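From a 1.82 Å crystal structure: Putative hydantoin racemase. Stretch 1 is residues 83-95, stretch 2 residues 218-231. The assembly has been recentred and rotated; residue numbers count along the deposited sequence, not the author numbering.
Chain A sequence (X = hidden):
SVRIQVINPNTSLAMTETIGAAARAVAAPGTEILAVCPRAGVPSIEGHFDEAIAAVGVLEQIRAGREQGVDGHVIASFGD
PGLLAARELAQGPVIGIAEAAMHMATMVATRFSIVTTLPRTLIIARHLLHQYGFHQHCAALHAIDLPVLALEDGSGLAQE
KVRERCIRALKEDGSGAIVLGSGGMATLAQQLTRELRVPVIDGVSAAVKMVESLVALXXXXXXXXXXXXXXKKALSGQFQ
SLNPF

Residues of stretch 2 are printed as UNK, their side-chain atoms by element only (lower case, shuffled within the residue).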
# COMPACT_ATOMS: atom_id res chain seq x y z
N LEU A 83 -14.54 -8.36 17.28
CA LEU A 83 -14.20 -7.05 17.84
C LEU A 83 -15.21 -5.95 17.46
O LEU A 83 -15.73 -5.26 18.33
CB LEU A 83 -12.78 -6.63 17.46
CG LEU A 83 -12.28 -5.27 17.98
CD1 LEU A 83 -12.14 -5.25 19.50
CD2 LEU A 83 -10.97 -4.88 17.31
N LEU A 84 -15.47 -5.82 16.16
CA LEU A 84 -16.37 -4.77 15.67
C LEU A 84 -17.83 -5.08 16.00
O LEU A 84 -18.63 -4.17 16.24
CB LEU A 84 -16.17 -4.52 14.18
CG LEU A 84 -14.78 -4.02 13.75
CD1 LEU A 84 -14.73 -3.75 12.26
CD2 LEU A 84 -14.35 -2.78 14.54
N ALA A 85 -18.18 -6.37 16.01
CA ALA A 85 -19.50 -6.83 16.45
C ALA A 85 -19.73 -6.46 17.91
O ALA A 85 -20.82 -5.99 18.27
CB ALA A 85 -19.63 -8.33 16.25
N ALA A 86 -18.71 -6.66 18.74
CA ALA A 86 -18.75 -6.33 20.16
C ALA A 86 -18.88 -4.83 20.40
O ALA A 86 -19.60 -4.40 21.30
CB ALA A 86 -17.52 -6.87 20.87
N ARG A 87 -18.20 -4.04 19.57
CA ARG A 87 -18.25 -2.58 19.68
C ARG A 87 -19.63 -2.02 19.34
O ARG A 87 -20.04 -1.00 19.89
CB ARG A 87 -17.17 -1.93 18.81
CG ARG A 87 -15.78 -2.07 19.41
CD ARG A 87 -14.71 -1.39 18.58
NE ARG A 87 -13.41 -1.54 19.22
CZ ARG A 87 -12.25 -1.16 18.70
NH1 ARG A 87 -12.20 -0.60 17.50
NH2 ARG A 87 -11.13 -1.35 19.38
N GLU A 88 -20.34 -2.70 18.44
CA GLU A 88 -21.72 -2.35 18.11
C GLU A 88 -22.65 -2.63 19.28
O GLU A 88 -23.48 -1.78 19.64
CB GLU A 88 -22.20 -3.11 16.87
CG GLU A 88 -21.60 -2.64 15.56
CD GLU A 88 -22.22 -3.32 14.35
OE1 GLU A 88 -23.01 -4.26 14.52
OE2 GLU A 88 -21.91 -2.90 13.21
N LEU A 89 -22.51 -3.81 19.89
CA LEU A 89 -23.38 -4.24 20.98
C LEU A 89 -23.11 -3.51 22.29
O LEU A 89 -24.05 -3.13 23.00
CB LEU A 89 -23.29 -5.76 21.17
CG LEU A 89 -24.27 -6.45 22.13
CD1 LEU A 89 -25.72 -6.26 21.69
CD2 LEU A 89 -23.95 -7.93 22.26
N ALA A 90 -21.84 -3.30 22.61
CA ALA A 90 -21.45 -2.68 23.88
C ALA A 90 -21.56 -1.16 23.85
O ALA A 90 -21.43 -0.54 22.79
CB ALA A 90 -20.05 -3.10 24.28
N GLN A 91 -21.79 -0.57 25.02
CA GLN A 91 -21.75 0.88 25.19
C GLN A 91 -20.33 1.33 25.53
O GLN A 91 -19.80 2.25 24.91
CB GLN A 91 -22.74 1.34 26.27
CG GLN A 91 -22.73 2.85 26.52
CD GLN A 91 -23.94 3.34 27.28
OE1 GLN A 91 -24.52 2.62 28.09
NE2 GLN A 91 -24.33 4.59 27.02
N GLY A 92 -19.73 0.67 26.51
CA GLY A 92 -18.34 0.92 26.88
C GLY A 92 -17.39 0.43 25.80
O GLY A 92 -17.77 -0.42 24.99
N PRO A 93 -16.15 0.95 25.79
CA PRO A 93 -15.17 0.56 24.77
C PRO A 93 -14.80 -0.92 24.84
O PRO A 93 -14.79 -1.51 25.92
CB PRO A 93 -13.95 1.43 25.10
CG PRO A 93 -14.12 1.80 26.53
CD PRO A 93 -15.60 1.94 26.72
N VAL A 94 -14.50 -1.50 23.67
CA VAL A 94 -14.06 -2.89 23.57
C VAL A 94 -12.69 -2.91 22.90
O VAL A 94 -12.54 -2.43 21.78
CB VAL A 94 -15.06 -3.76 22.77
CG1 VAL A 94 -14.63 -5.22 22.81
CG2 VAL A 94 -16.48 -3.61 23.30
N ILE A 95 -11.71 -3.48 23.59
CA ILE A 95 -10.33 -3.53 23.10
C ILE A 95 -9.87 -4.98 22.93
O ILE A 95 -9.98 -5.78 23.86
CB ILE A 95 -9.35 -2.76 24.03
CG1 ILE A 95 -9.86 -1.34 24.34
CG2 ILE A 95 -7.93 -2.73 23.45
CD1 ILE A 95 -10.01 -0.42 23.12
N UNK A 218 -13.11 9.91 29.29
CA UNK A 218 -14.53 10.09 29.03
C UNK A 218 -14.89 9.74 27.60
O UNK A 218 -15.75 10.37 26.99
N UNK A 219 -14.20 8.73 27.07
CA UNK A 219 -14.41 8.29 25.69
C UNK A 219 -14.94 6.86 25.64
O UNK A 219 -14.49 5.98 26.37
c UNK A 219 -12.51 9.78 24.62
c UNK A 219 -11.10 9.64 24.08
c UNK A 219 -13.37 10.61 23.67
c UNK A 219 -13.11 8.39 24.88
N UNK A 220 -15.92 6.65 24.76
CA UNK A 220 -16.49 5.33 24.51
C UNK A 220 -16.72 5.16 23.01
O UNK A 220 -16.53 6.10 22.24
c UNK A 220 -17.80 5.17 25.28
N UNK A 221 -17.12 3.96 22.61
CA UNK A 221 -17.38 3.65 21.21
C UNK A 221 -18.38 4.63 20.59
O UNK A 221 -19.42 4.93 21.18
c UNK A 221 -17.91 2.21 21.05
o UNK A 221 -17.01 1.29 21.68
c UNK A 221 -18.05 1.83 19.57
N UNK A 222 -18.03 5.15 19.42
CA UNK A 222 -18.92 6.03 18.67
C UNK A 222 -20.17 5.28 18.23
O UNK A 222 -20.08 4.21 17.63
c UNK A 222 -18.21 6.59 17.44
o UNK A 222 -19.06 7.46 16.72
N UNK A 223 -21.33 5.85 18.55
CA UNK A 223 -22.60 5.29 18.12
C UNK A 223 -23.14 6.03 16.90
O UNK A 223 -24.31 5.92 16.54
c UNK A 223 -23.61 5.28 19.27
c UNK A 223 -23.21 2.88 19.93
c UNK A 223 -23.25 4.33 20.41
n UNK A 223 -22.21 0.64 20.29
c UNK A 223 -22.37 2.01 20.85
N UNK A 224 -22.25 6.80 16.27
CA UNK A 224 -22.55 7.51 15.03
C UNK A 224 -22.03 6.70 13.85
O UNK A 224 -20.82 6.66 13.60
n UNK A 224 -21.77 10.63 11.82
c UNK A 224 -23.00 10.89 12.22
c UNK A 224 -21.92 8.91 15.06
c UNK A 224 -22.04 9.66 13.77
c UNK A 224 -21.14 9.86 12.78
n UNK A 224 -23.19 10.32 13.40
N UNK A 225 -22.94 6.05 13.13
CA UNK A 225 -22.61 5.35 11.90
C UNK A 225 -22.25 3.88 12.03
O UNK A 225 -23.10 3.06 12.39
N UNK A 226 -20.99 3.57 11.76
CA UNK A 226 -20.52 2.20 11.58
C UNK A 226 -20.62 1.30 12.81
O UNK A 226 -20.88 0.10 12.69
c UNK A 226 -18.93 2.82 9.69
o UNK A 226 -19.97 3.09 9.04
o UNK A 226 -17.78 3.04 9.26
c UNK A 226 -19.07 2.19 11.07
N UNK A 227 -20.42 1.88 13.99
CA UNK A 227 -20.42 1.10 15.23
C UNK A 227 -21.61 1.43 16.13
O UNK A 227 -21.57 1.20 17.34
c UNK A 227 -16.58 1.21 16.10
c UNK A 227 -17.80 -0.65 14.94
c UNK A 227 -17.80 0.84 15.27
c UNK A 227 -19.09 1.28 15.98
N UNK A 228 -22.67 1.96 15.52
CA UNK A 228 -23.94 2.18 16.20
C UNK A 228 -24.50 0.85 16.68
O UNK A 228 -24.13 -0.21 16.17
c UNK A 228 -24.92 2.87 15.27
N UNK A 229 -25.39 0.91 17.67
CA UNK A 229 -26.08 -0.29 18.15
C UNK A 229 -26.74 -1.01 16.97
O UNK A 229 -27.20 -0.36 16.03
c UNK A 229 -27.13 0.06 19.21
c UNK A 229 -26.23 2.47 22.02
c UNK A 229 -25.24 0.33 22.51
c UNK A 229 -26.54 0.62 20.48
c UNK A 229 -25.46 1.66 22.85
c UNK A 229 -26.76 1.95 20.84
c UNK A 229 -25.78 -0.19 21.33
N UNK A 230 -26.76 -2.35 17.00
CA UNK A 230 -27.34 -3.12 15.90
C UNK A 230 -28.77 -2.67 15.59
O UNK A 230 -29.51 -2.30 16.50
c UNK A 230 -26.26 -4.58 17.44
c UNK A 230 -27.34 -4.55 16.43
c UNK A 230 -26.26 -3.23 18.07
N UNK A 231 -29.14 -2.70 14.31
CA UNK A 231 -30.49 -2.35 13.89
C UNK A 231 -31.49 -3.28 14.57
O UNK A 231 -31.24 -4.48 14.71
c UNK A 231 -29.65 -1.59 11.57
o UNK A 231 -30.94 0.40 11.94
c UNK A 231 -30.64 -2.44 12.36
o UNK A 231 -28.75 0.59 11.91
c UNK A 231 -29.79 -0.09 11.83
O HOH W 1 -18.46 -0.73 22.43
O HOH W 2 -20.80 4.14 23.33
O HOH W 3 -14.44 0.39 21.48

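Position 218 has no side-chain atoms and a positive phi closing a Schellman motif, a conformation that favours glycine: Gly 218. Position 219 carries four carbons forked at the second, their end leading away from stretch 1; this is Leu 219. A single carbon at position 220 makes Ala 220, whose CB lies 3.6 Å from Gln 91 O and 4.2 Å from Pro 93 CD.

At position 221 one carbon bears an oxygen and a carbon, the branch of Thr 221. Its CB points toward stretch 1; CG2 packs 3.9 Å from Arg 87 CB, while OG1 hydrogen-bonds two waters, at 2.6 Å to water 1 and 2.7 Å to water 3. Position 222 has one carbon then an oxygen, its CA-to-CB bond pointing away: Ser 222, whose OG accepts from the backbone N of position 224 at 3.3 Å.

Position 223 is four carbons in a row ending in nitrogen, Lys 223. The chain starts sideways, but its end comes nearer and NZ donates to Arg 87 O (2.7 Å), Ala 90 O (2.9 Å) and, weakly, Glu 88 O (2.8 Å). Position 224 has one carbon and a five-membered ring with two nitrogens, out of reach: His 224. Position 225 lacks a side chain, and at its backbone angles a CB would jam against the preceding carbonyl; it is Gly 225, opening a type I turn.

Position 226 has two carbons, the second with two oxygens, and this side chain stays 6.2 Å from stretch 1: Asp 226. Its backbone O lies 3.2 Å from Glu 88 OE2, two acceptors and so no hydrogen bond. Position 227, four carbons forked at the second, is Leu 227, with CD2 4.1 Å from Leu 84 CD2. One carbon pointing away at position 228 gives Ala 228, which closes the turn and meets Glu 88 CB through its O at 3.6 Å. Position 229 is a carbon and a six-carbon ring, Phe 229; its edge faces Leu 89 O, with CE1 at 3.7 Å, and its CA makes a CA-H...O contact with Glu 88 O at 3.3 Å. Three carbons closing onto the backbone N make position 230 Pro 230, its CD 3.5 Å from Glu 88 O. Position 231, three carbons ending in two oxygens, is Glu 231, out of reach.

The rule here is to satisfy buried carbonyls at and just beyond a helix end from a side chain, without pairing strands. The carbonyls of Arg 87, Glu 88 and Ala 90 accept no backbone bond within the stretch; Lys 223 NZ reaches all three, and Leu 227 O at 3.1 Å, sharing three protons among four acceptors. Water 2 donates to Gln 91 O and Thr 221 O, both at 2.7 Å. Leu 84 against Leu 227 and Pro 93 against Ala 220 add apolar packing.

Stretch 2 218-231: GLATSKHGDLAFPE
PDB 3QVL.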